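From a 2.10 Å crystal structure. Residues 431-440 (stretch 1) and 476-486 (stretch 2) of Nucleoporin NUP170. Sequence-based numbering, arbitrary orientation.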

# COMPACT_ATOMS: atom_id res chain seq x y z
N TRP A 431 -18.72 6.53 4.47
CA TRP A 431 -19.31 5.47 5.29
C TRP A 431 -19.79 4.34 4.38
O TRP A 431 -20.63 4.57 3.51
CB TRP A 431 -20.48 6.00 6.11
CG TRP A 431 -20.10 6.78 7.32
CD1 TRP A 431 -20.05 8.14 7.42
CD2 TRP A 431 -19.75 6.26 8.60
NE1 TRP A 431 -19.68 8.50 8.70
CE2 TRP A 431 -19.49 7.36 9.44
CE3 TRP A 431 -19.62 4.97 9.12
CZ2 TRP A 431 -19.10 7.21 10.77
CZ3 TRP A 431 -19.24 4.82 10.44
CH2 TRP A 431 -18.98 5.94 11.25
N ILE A 432 -19.28 3.13 4.61
CA ILE A 432 -19.72 1.94 3.89
C ILE A 432 -20.56 1.11 4.85
O ILE A 432 -20.08 0.68 5.91
CB ILE A 432 -18.52 1.14 3.35
CG1 ILE A 432 -17.85 1.93 2.23
CG2 ILE A 432 -18.98 -0.23 2.85
CD1 ILE A 432 -16.50 1.39 1.83
N GLU A 433 -21.81 0.86 4.46
CA GLU A 433 -22.75 0.13 5.30
C GLU A 433 -22.67 -1.36 4.99
O GLU A 433 -22.70 -1.76 3.82
CB GLU A 433 -24.18 0.64 5.08
CG GLU A 433 -25.21 -0.04 5.97
CD GLU A 433 -26.59 0.58 5.84
OE1 GLU A 433 -26.76 1.47 4.99
OE2 GLU A 433 -27.50 0.16 6.59
N LEU A 434 -22.57 -2.17 6.04
CA LEU A 434 -22.70 -3.62 5.94
C LEU A 434 -24.09 -4.03 6.42
O LEU A 434 -24.67 -3.41 7.31
CB LEU A 434 -21.62 -4.31 6.78
CG LEU A 434 -20.17 -3.94 6.46
CD1 LEU A 434 -19.22 -4.61 7.45
CD2 LEU A 434 -19.80 -4.29 5.03
N GLU A 435 -24.62 -5.09 5.80
CA GLU A 435 -25.99 -5.50 6.07
C GLU A 435 -26.15 -5.99 7.51
O GLU A 435 -25.17 -6.27 8.22
CB GLU A 435 -26.41 -6.60 5.10
CG GLU A 435 -26.57 -6.12 3.66
CD GLU A 435 -27.05 -7.22 2.73
OE1 GLU A 435 -27.39 -6.91 1.57
OE2 GLU A 435 -27.09 -8.39 3.16
N ASN A 436 -27.40 -6.08 7.94
CA ASN A 436 -27.72 -6.56 9.28
C ASN A 436 -27.20 -7.99 9.46
O ASN A 436 -27.49 -8.87 8.64
CB ASN A 436 -29.22 -6.50 9.52
CG ASN A 436 -29.66 -7.32 10.72
OD1 ASN A 436 -30.31 -8.36 10.58
ND2 ASN A 436 -29.31 -6.85 11.91
N GLY A 437 -26.44 -8.20 10.53
CA GLY A 437 -25.85 -9.48 10.82
C GLY A 437 -24.37 -9.58 10.49
O GLY A 437 -23.70 -10.49 10.98
N ASN A 438 -23.86 -8.67 9.67
CA ASN A 438 -22.45 -8.68 9.30
C ASN A 438 -21.62 -8.11 10.45
O ASN A 438 -21.67 -6.91 10.72
CB ASN A 438 -22.22 -7.87 8.02
CG ASN A 438 -22.42 -8.69 6.76
OD1 ASN A 438 -21.55 -9.45 6.35
ND2 ASN A 438 -23.58 -8.52 6.13
N ARG A 439 -20.87 -8.98 11.12
CA ARG A 439 -19.89 -8.58 12.12
C ARG A 439 -18.51 -8.65 11.49
O ARG A 439 -18.06 -9.73 11.10
CB ARG A 439 -19.97 -9.47 13.36
CG ARG A 439 -19.06 -9.02 14.50
CD ARG A 439 -19.15 -9.96 15.69
NE ARG A 439 -18.79 -9.30 16.94
CZ ARG A 439 -19.60 -8.50 17.62
NH1 ARG A 439 -19.19 -7.94 18.75
NH2 ARG A 439 -20.83 -8.26 17.18
N THR A 440 -17.84 -7.51 11.39
CA THR A 440 -16.50 -7.48 10.82
C THR A 440 -15.51 -8.16 11.76
O THR A 440 -15.55 -7.96 12.98
CB THR A 440 -16.06 -6.04 10.55
OG1 THR A 440 -17.04 -5.39 9.72
CG2 THR A 440 -14.71 -6.00 9.85
N VAL A 476 -12.38 -7.33 3.41
CA VAL A 476 -13.06 -7.14 4.69
C VAL A 476 -13.76 -8.46 5.01
O VAL A 476 -14.78 -8.80 4.42
CB VAL A 476 -14.06 -5.98 4.62
CG1 VAL A 476 -14.77 -5.80 5.97
CG2 VAL A 476 -13.36 -4.70 4.22
N LEU A 477 -13.20 -9.20 5.97
CA LEU A 477 -13.78 -10.47 6.38
C LEU A 477 -14.86 -10.23 7.43
O LEU A 477 -14.61 -9.58 8.45
CB LEU A 477 -12.70 -11.39 6.95
CG LEU A 477 -13.18 -12.71 7.58
CD1 LEU A 477 -13.77 -13.63 6.52
CD2 LEU A 477 -12.03 -13.39 8.31
N THR A 478 -16.06 -10.74 7.16
CA THR A 478 -17.15 -10.76 8.13
C THR A 478 -17.53 -12.21 8.43
O THR A 478 -16.94 -13.15 7.89
CB THR A 478 -18.37 -9.99 7.60
OG1 THR A 478 -19.01 -10.75 6.57
CG2 THR A 478 -17.97 -8.63 7.07
N ASN A 479 -18.51 -12.37 9.31
CA ASN A 479 -19.01 -13.70 9.65
C ASN A 479 -19.88 -14.30 8.55
O ASN A 479 -20.31 -15.45 8.70
CB ASN A 479 -19.81 -13.63 10.96
CG ASN A 479 -20.98 -12.68 10.88
OD1 ASN A 479 -20.93 -11.67 10.17
ND2 ASN A 479 -22.04 -12.98 11.62
N THR A 480 -20.13 -13.57 7.47
CA THR A 480 -20.93 -14.05 6.35
C THR A 480 -20.17 -14.11 5.03
O THR A 480 -20.63 -14.81 4.12
CB THR A 480 -22.17 -13.17 6.16
OG1 THR A 480 -21.78 -11.89 5.65
CG2 THR A 480 -22.92 -12.99 7.47
N GLY A 481 -19.05 -13.41 4.90
CA GLY A 481 -18.32 -13.43 3.65
C GLY A 481 -17.16 -12.45 3.68
O GLY A 481 -16.83 -11.87 4.72
N VAL A 482 -16.55 -12.29 2.51
CA VAL A 482 -15.41 -11.40 2.30
C VAL A 482 -15.85 -10.33 1.30
O VAL A 482 -16.25 -10.66 0.18
CB VAL A 482 -14.18 -12.15 1.78
CG1 VAL A 482 -13.03 -11.19 1.47
CG2 VAL A 482 -13.74 -13.21 2.78
N HIS A 483 -15.76 -9.07 1.71
CA HIS A 483 -16.07 -7.94 0.84
C HIS A 483 -14.78 -7.28 0.37
O HIS A 483 -13.85 -7.07 1.16
CB HIS A 483 -16.92 -6.90 1.58
CG HIS A 483 -18.14 -7.48 2.24
ND1 HIS A 483 -19.39 -7.42 1.67
CD2 HIS A 483 -18.29 -8.12 3.43
CE1 HIS A 483 -20.27 -8.01 2.47
NE2 HIS A 483 -19.63 -8.44 3.55
N ILE A 484 -14.72 -6.97 -0.93
CA ILE A 484 -13.55 -6.33 -1.52
C ILE A 484 -13.83 -4.83 -1.63
O ILE A 484 -14.81 -4.42 -2.25
CB ILE A 484 -13.22 -6.92 -2.91
CG1 ILE A 484 -13.08 -8.44 -2.83
CG2 ILE A 484 -11.94 -6.29 -3.45
CD1 ILE A 484 -11.96 -8.93 -1.93
N VAL A 485 -12.96 -4.03 -1.01
CA VAL A 485 -13.04 -2.58 -1.06
C VAL A 485 -11.83 -2.08 -1.84
O VAL A 485 -10.70 -2.54 -1.59
CB VAL A 485 -13.07 -1.97 0.35
CG1 VAL A 485 -13.16 -0.45 0.28
CG2 VAL A 485 -14.22 -2.55 1.16
N ARG A 486 -12.06 -1.16 -2.77
CA ARG A 486 -11.02 -0.66 -3.66
C ARG A 486 -10.86 0.84 -3.48
O ARG A 486 -11.85 1.58 -3.42
CB ARG A 486 -11.36 -0.98 -5.12
CG ARG A 486 -10.35 -0.43 -6.13
CD ARG A 486 -10.76 -0.78 -7.56
NE ARG A 486 -10.77 -2.22 -7.79
CZ ARG A 486 -11.49 -2.83 -8.72
NH1 ARG A 486 -12.30 -2.13 -9.52
NH2 ARG A 486 -11.43 -4.15 -8.86

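Loops that meet without forming a regular sheet often borrow side-chain amides to do the work of a peptide backbone, and this contact in Nucleoporin NUP170 is a compact example. Two asparagines, one from each stretch, carry most of the polar load.

The shortest bond runs from Thr-480 OG1 to Asn-438 OD1, at 2.5 Å. The same carbonyl oxygen lies 2.9 Å from Thr-478 OG1, a distance suited to a second hydrogen bond, although that hydroxyl proton could instead serve Gly-481 O, 3.1 Å from Thr-478 OG1. Asn-438 reaches this site because, although its CA-to-CB bond points sideways, the end of its side chain turns in among the hydroxyls. The hairpin that receives it is itself braced: Thr-480 N donates to Thr-478 OG1 at 3.2 Å, and Thr-478 N to Gly-481 O at 2.8 Å.

Asn-479 answers from the other stretch, and it binds backbone. Arg-439 N donates to Asn-479 OD1 at 2.9 Å with a nearly straight angle of 164°, while Asn-479 ND2 donates to Gly-437 O at 3.1 Å. One amide thus offers its acceptor and its donor to two main-chain groups that flank Asn-438. A weak bond from Asn-479 N to Arg-439 O, 3.2 Å long and bent to 134°, adds a backbone link, and Thr-478 CA approaches that same Arg-439 O to 3.3 Å in a CA-H...O contact.

The presenting loop is shaped by a type II turn from Glu-435 to Asn-438, closed by Asn-438 N bonding to Glu-435 O at 3.1 Å. Gly-437 occupies a position where the backbone angles, 102/-17, would jam a CB against the preceding carbonyl oxygen; the need for glycine is therefore local to the turn.

Outward from the polar cluster, the contact becomes packing. The His-483 ring sits between the two regimes: Leu-434 CD2 lies over one face, 4.4 Å from His-483 NE2, whereas Asn-438 OD1 lies at the ring edge, 3.5 Å from that nitrogen. Leu-434 also touches the hairpin through CD1, 4.2 Å from Thr-478 CG2. Thr-440 CG2 packs against Val-476 CG1 at 3.9 Å, and Ile-432 CD1 meets Val-485 CG1 at 4.1 Å. In this last pair the CA atoms of Ile-432 and Val-485 remain 9.5 Å apart, so side chains alone bridge the gap. Altogether the stretches bury 454 Å², counting both sides, a modest area in which a few well-placed amides supply much of the specific polar pairing.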